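Local atomic coordinates of saframycin Mx1 synthetase B (Legionella pneumophila subsp. pneumophila, PDB entry 3KXW), a protein that belongs to the ANL superfamily of AMP-binding enzymes and is also known as a fatty acid AMP ligase. Residues N206-P216 and I235-F245. Sequence-based numbering, arbitrary orientation.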
loop_
_atom_site.group_PDB
_atom_site.type_symbol
_atom_site.label_atom_id
_atom_site.label_comp_id
_atom_site.label_asym_id
_atom_site.label_seq_id
_atom_site.Cartn_x
_atom_site.Cartn_y
_atom_site.Cartn_z
ATOM N N ASN A 206 -20.259 5.421 9.108
ATOM C CA ASN A 206 -21.289 6.229 9.751
ATOM C C ASN A 206 -20.600 7.026 10.837
ATOM O O ASN A 206 -19.367 7.072 10.870
ATOM C CB ASN A 206 -22.429 5.356 10.307
ATOM C CG ASN A 206 -21.954 4.327 11.329
ATOM O OD1 ASN A 206 -21.143 4.613 12.198
ATOM N ND2 ASN A 206 -22.494 3.118 11.233
ATOM N N ASP A 207 -21.353 7.650 11.734
ATOM C CA ASP A 207 -20.690 8.531 12.697
ATOM C C ASP A 207 -20.259 7.821 13.988
ATOM O O ASP A 207 -19.817 8.447 14.949
ATOM C CB ASP A 207 -21.509 9.818 12.935
ATOM C CG ASP A 207 -22.875 9.534 13.468
ATOM O OD1 ASP A 207 -23.018 8.452 14.072
ATOM O OD2 ASP A 207 -23.801 10.371 13.290
ATOM N N GLU A 208 -20.354 6.500 14.002
ATOM C CA GLU A 208 -19.645 5.724 15.006
ATOM C C GLU A 208 -18.253 5.320 14.468
ATOM O O GLU A 208 -17.380 4.888 15.226
ATOM C CB GLU A 208 -20.462 4.486 15.344
ATOM C CG GLU A 208 -20.075 3.794 16.623
ATOM C CD GLU A 208 -20.996 2.617 16.921
ATOM O OE1 GLU A 208 -22.237 2.738 16.691
ATOM O OE2 GLU A 208 -20.475 1.575 17.371
ATOM N N THR A 209 -18.050 5.471 13.163
ATOM C CA THR A 209 -16.855 4.901 12.526
ATOM C C THR A 209 -15.579 5.533 13.059
ATOM O O THR A 209 -15.494 6.758 13.191
ATOM C CB THR A 209 -16.887 5.092 10.996
ATOM O OG1 THR A 209 -18.025 4.406 10.446
ATOM C CG2 THR A 209 -15.598 4.568 10.360
ATOM N N ILE A 210 -14.587 4.705 13.371
ATOM C CA ILE A 210 -13.260 5.203 13.690
ATOM C C ILE A 210 -12.239 4.382 12.906
ATOM O O ILE A 210 -12.234 3.164 12.954
ATOM C CB ILE A 210 -12.980 5.126 15.197
ATOM C CG1 ILE A 210 -13.944 6.077 15.937
ATOM C CG2 ILE A 210 -11.519 5.481 15.506
ATOM C CD1 ILE A 210 -13.728 6.116 17.431
ATOM N N ILE A 211 -11.378 5.048 12.157
ATOM C CA ILE A 211 -10.411 4.287 11.390
ATOM C C ILE A 211 -9.062 4.271 12.083
ATOM O O ILE A 211 -8.586 5.310 12.546
ATOM C CB ILE A 211 -10.276 4.860 9.966
ATOM C CG1 ILE A 211 -11.626 4.766 9.232
ATOM C CG2 ILE A 211 -9.138 4.168 9.214
ATOM C CD1 ILE A 211 -11.619 5.417 7.833
ATOM N N PHE A 212 -8.439 3.106 12.173
ATOM C CA PHE A 212 -7.047 3.070 12.615
ATOM C C PHE A 212 -6.160 2.646 11.446
ATOM O O PHE A 212 -6.541 1.774 10.666
ATOM C CB PHE A 212 -6.822 2.138 13.812
ATOM C CG PHE A 212 -5.432 2.204 14.319
ATOM C CD1 PHE A 212 -5.084 3.157 15.274
ATOM C CD2 PHE A 212 -4.423 1.434 13.740
ATOM C CE1 PHE A 212 -3.768 3.274 15.696
ATOM C CE2 PHE A 212 -3.116 1.563 14.157
ATOM C CZ PHE A 212 -2.779 2.489 15.138
ATOM N N SER A 213 -4.996 3.258 11.312
ATOM C CA SER A 213 -4.090 2.837 10.261
ATOM C C SER A 213 -2.634 2.951 10.640
ATOM O O SER A 213 -2.226 3.963 11.189
ATOM C CB SER A 213 -4.350 3.649 9.002
ATOM O OG SER A 213 -3.534 3.197 7.929
ATOM N N TRP A 214 -1.849 1.919 10.339
ATOM C CA TRP A 214 -0.381 2.063 10.353
ATOM C C TRP A 214 0.173 2.089 8.931
ATOM O O TRP A 214 1.391 2.116 8.750
ATOM C CB TRP A 214 0.307 0.916 11.126
ATOM C CG TRP A 214 -0.095 -0.463 10.619
ATOM C CD1 TRP A 214 -1.067 -1.258 11.136
ATOM C CD2 TRP A 214 0.465 -1.183 9.508
ATOM N NE1 TRP A 214 -1.164 -2.430 10.412
ATOM C CE2 TRP A 214 -0.232 -2.405 9.408
ATOM C CE3 TRP A 214 1.485 -0.915 8.591
ATOM C CZ2 TRP A 214 0.042 -3.350 8.425
ATOM C CZ3 TRP A 214 1.773 -1.869 7.613
ATOM C CH2 TRP A 214 1.049 -3.070 7.533
ATOM N N LEU A 215 -0.711 2.071 7.937
ATOM C CA LEU A 215 -0.300 1.876 6.532
ATOM C C LEU A 215 0.522 3.016 5.961
ATOM O O LEU A 215 0.322 4.169 6.307
ATOM C CB LEU A 215 -1.513 1.617 5.635
ATOM C CG LEU A 215 -2.403 0.415 5.959
ATOM C CD1 LEU A 215 -3.587 0.355 4.981
ATOM C CD2 LEU A 215 -1.609 -0.920 5.974
ATOM N N PRO A 216 1.476 2.687 5.078
ATOM C CA PRO A 216 2.293 3.736 4.460
ATOM C C PRO A 216 1.390 4.813 3.831
ATOM O O PRO A 216 0.566 4.462 2.991
ATOM C CB PRO A 216 3.040 3.000 3.334
ATOM C CG PRO A 216 3.001 1.551 3.694
ATOM C CD PRO A 216 1.856 1.324 4.668
ATOM N N ILE A 235 -14.840 11.691 9.815
ATOM C CA ILE A 235 -14.582 10.525 10.655
ATOM C C ILE A 235 -13.172 10.555 11.177
ATOM O O ILE A 235 -12.246 10.920 10.442
ATOM C CB ILE A 235 -14.665 9.231 9.807
ATOM C CG1 ILE A 235 -16.089 8.992 9.317
ATOM C CG2 ILE A 235 -14.128 8.006 10.594
ATOM C CD1 ILE A 235 -17.108 9.101 10.369
ATOM N N GLN A 236 -12.970 10.134 12.419
ATOM C CA GLN A 236 -11.610 10.156 12.976
ATOM C C GLN A 236 -10.662 9.176 12.278
ATOM O O GLN A 236 -11.037 8.031 11.998
ATOM C CB GLN A 236 -11.623 9.840 14.467
ATOM C CG GLN A 236 -12.096 10.970 15.367
ATOM C CD GLN A 236 -11.778 10.677 16.815
ATOM O OE1 GLN A 236 -12.642 10.244 17.587
ATOM N NE2 GLN A 236 -10.535 10.911 17.190
ATOM N N ALA A 237 -9.439 9.634 12.000
ATOM C CA ALA A 237 -8.367 8.767 11.522
ATOM C C ALA A 237 -7.323 8.706 12.632
ATOM O O ALA A 237 -6.815 9.749 13.070
ATOM C CB ALA A 237 -7.748 9.338 10.223
ATOM N N ILE A 238 -7.032 7.509 13.133
ATOM C CA ILE A 238 -6.019 7.370 14.177
ATOM C C ILE A 238 -4.867 6.574 13.609
ATOM O O ILE A 238 -5.090 5.492 13.064
ATOM C CB ILE A 238 -6.563 6.584 15.421
ATOM C CG1 ILE A 238 -7.918 7.139 15.866
ATOM C CG2 ILE A 238 -5.505 6.569 16.555
ATOM C CD1 ILE A 238 -7.867 8.445 16.474
HETATM N N MSE A 239 -3.642 7.090 13.712
HETATM C CA MSE A 239 -2.553 6.529 12.917
HETATM C C MSE A 239 -1.221 6.351 13.655
HETATM O O MSE A 239 -0.930 7.034 14.626
HETATM C CB MSE A 239 -2.309 7.406 11.688
HETATM C CG MSE A 239 -3.487 7.459 10.724
HETATM SE SE MSE A 239 -3.288 9.065 9.596
HETATM C CE MSE A 239 -3.751 10.417 10.967
HETATM N N MSE A 240 -0.419 5.426 13.154
HETATM C CA MSE A 240 0.981 5.361 13.518
HETATM C C MSE A 240 1.769 4.984 12.268
HETATM O O MSE A 240 1.184 4.698 11.206
HETATM C CB MSE A 240 1.205 4.325 14.617
HETATM C CG MSE A 240 0.987 2.892 14.165
HETATM SE SE MSE A 240 1.200 1.642 15.670
HETATM C CE MSE A 240 0.774 -0.002 14.713
ATOM N N SER A 241 3.091 4.961 12.386
ATOM C CA SER A 241 3.932 4.647 11.235
ATOM C C SER A 241 4.079 3.141 10.986
ATOM O O SER A 241 3.936 2.334 11.898
ATOM C CB SER A 241 5.318 5.251 11.427
ATOM O OG SER A 241 6.000 4.577 12.471
ATOM N N PRO A 242 4.404 2.759 9.756
ATOM C CA PRO A 242 4.636 1.334 9.509
ATOM C C PRO A 242 5.807 0.828 10.333
ATOM O O PRO A 242 5.790 -0.330 10.757
ATOM C CB PRO A 242 4.972 1.287 8.012
ATOM C CG PRO A 242 4.285 2.467 7.453
ATOM C CD PRO A 242 4.447 3.540 8.508
ATOM N N PHE A 243 6.806 1.684 10.562
ATOM C CA PHE A 243 7.939 1.301 11.416
ATOM C C PHE A 243 7.452 0.830 12.796
ATOM O O PHE A 243 7.906 -0.186 13.321
ATOM C CB PHE A 243 8.922 2.477 11.545
ATOM C CG PHE A 243 10.042 2.232 12.523
ATOM C CD1 PHE A 243 11.187 1.559 12.134
ATOM C CD2 PHE A 243 9.939 2.665 13.833
ATOM C CE1 PHE A 243 12.230 1.324 13.045
ATOM C CE2 PHE A 243 10.975 2.442 14.742
ATOM C CZ PHE A 243 12.113 1.767 14.344
ATOM N N SER A 244 6.510 1.566 13.372
ATOM C CA SER A 244 5.949 1.222 14.681
ATOM C C SER A 244 5.265 -0.137 14.645
ATOM O O SER A 244 5.415 -0.956 15.556
ATOM C CB SER A 244 4.966 2.314 15.144
ATOM O OG SER A 244 5.688 3.475 15.515
ATOM N N PHE A 245 4.509 -0.378 13.581
ATOM C CA PHE A 245 3.864 -1.674 13.426
ATOM C C PHE A 245 4.881 -2.829 13.357
ATOM O O PHE A 245 4.752 -3.830 14.071
ATOM C CB PHE A 245 2.987 -1.706 12.173
ATOM C CG PHE A 245 2.450 -3.064 11.885
ATOM C CD1 PHE A 245 1.642 -3.697 12.815
ATOM C CD2 PHE A 245 2.804 -3.738 10.733
ATOM C CE1 PHE A 245 1.174 -4.981 12.591
ATOM C CE2 PHE A 245 2.326 -5.010 10.491
ATOM C CZ PHE A 245 1.517 -5.635 11.423
HETATM O O HOH W 1 -15.232 9.301 14.040
HETATM O O HOH W 2 1.190 5.732 8.572
#
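Strands 210-213 and 236-239 run parallel, their axes 4.7 Å apart at closest approach, paired from Ile211 with Ala237 to Ser213 with Met239. They are the two strands of a beta-alpha-beta unit, with helix 220-233 as the crossover, in the AMP-binding part of the chain. Four backbone hydrogen bonds join them, among them Ile238 N to Ile211 O at 2.8 Å. At the start of the strands a water stands between Thr209 O and Gln236 N, which are too far apart to bond directly; past their ends another water donates to both Leu215 O and Met240 O.

Ile211, Ser213, Ala237 and Met239 face helix 220-233, and the Ile211 side chain also lies close to the bound 5'-O-[(S)-(dodecanoyloxy)(hydroxy)phosphoryl]adenosine. On the other face, Ile238 CG2 meets Phe212 CD1 at 3.7 Å. Phe212 has CG anti to its backbone N (chi1 -175°), which lays one ring face over Ile238 O. The selenium of Met240, a selenomethionine, sits at the edge of this ring, 5.4 Å from its centroid.

Past the strands, the five-membered ring of Trp214 and the Phe245 ring form an offset stack, their planes at 12°. Trp252 meets both residues. Leu215 CD2 lies against the opposite face of the indole, toward its rim, while Phe245 CE2 approaches Trp214 CZ2 to 3.5 Å.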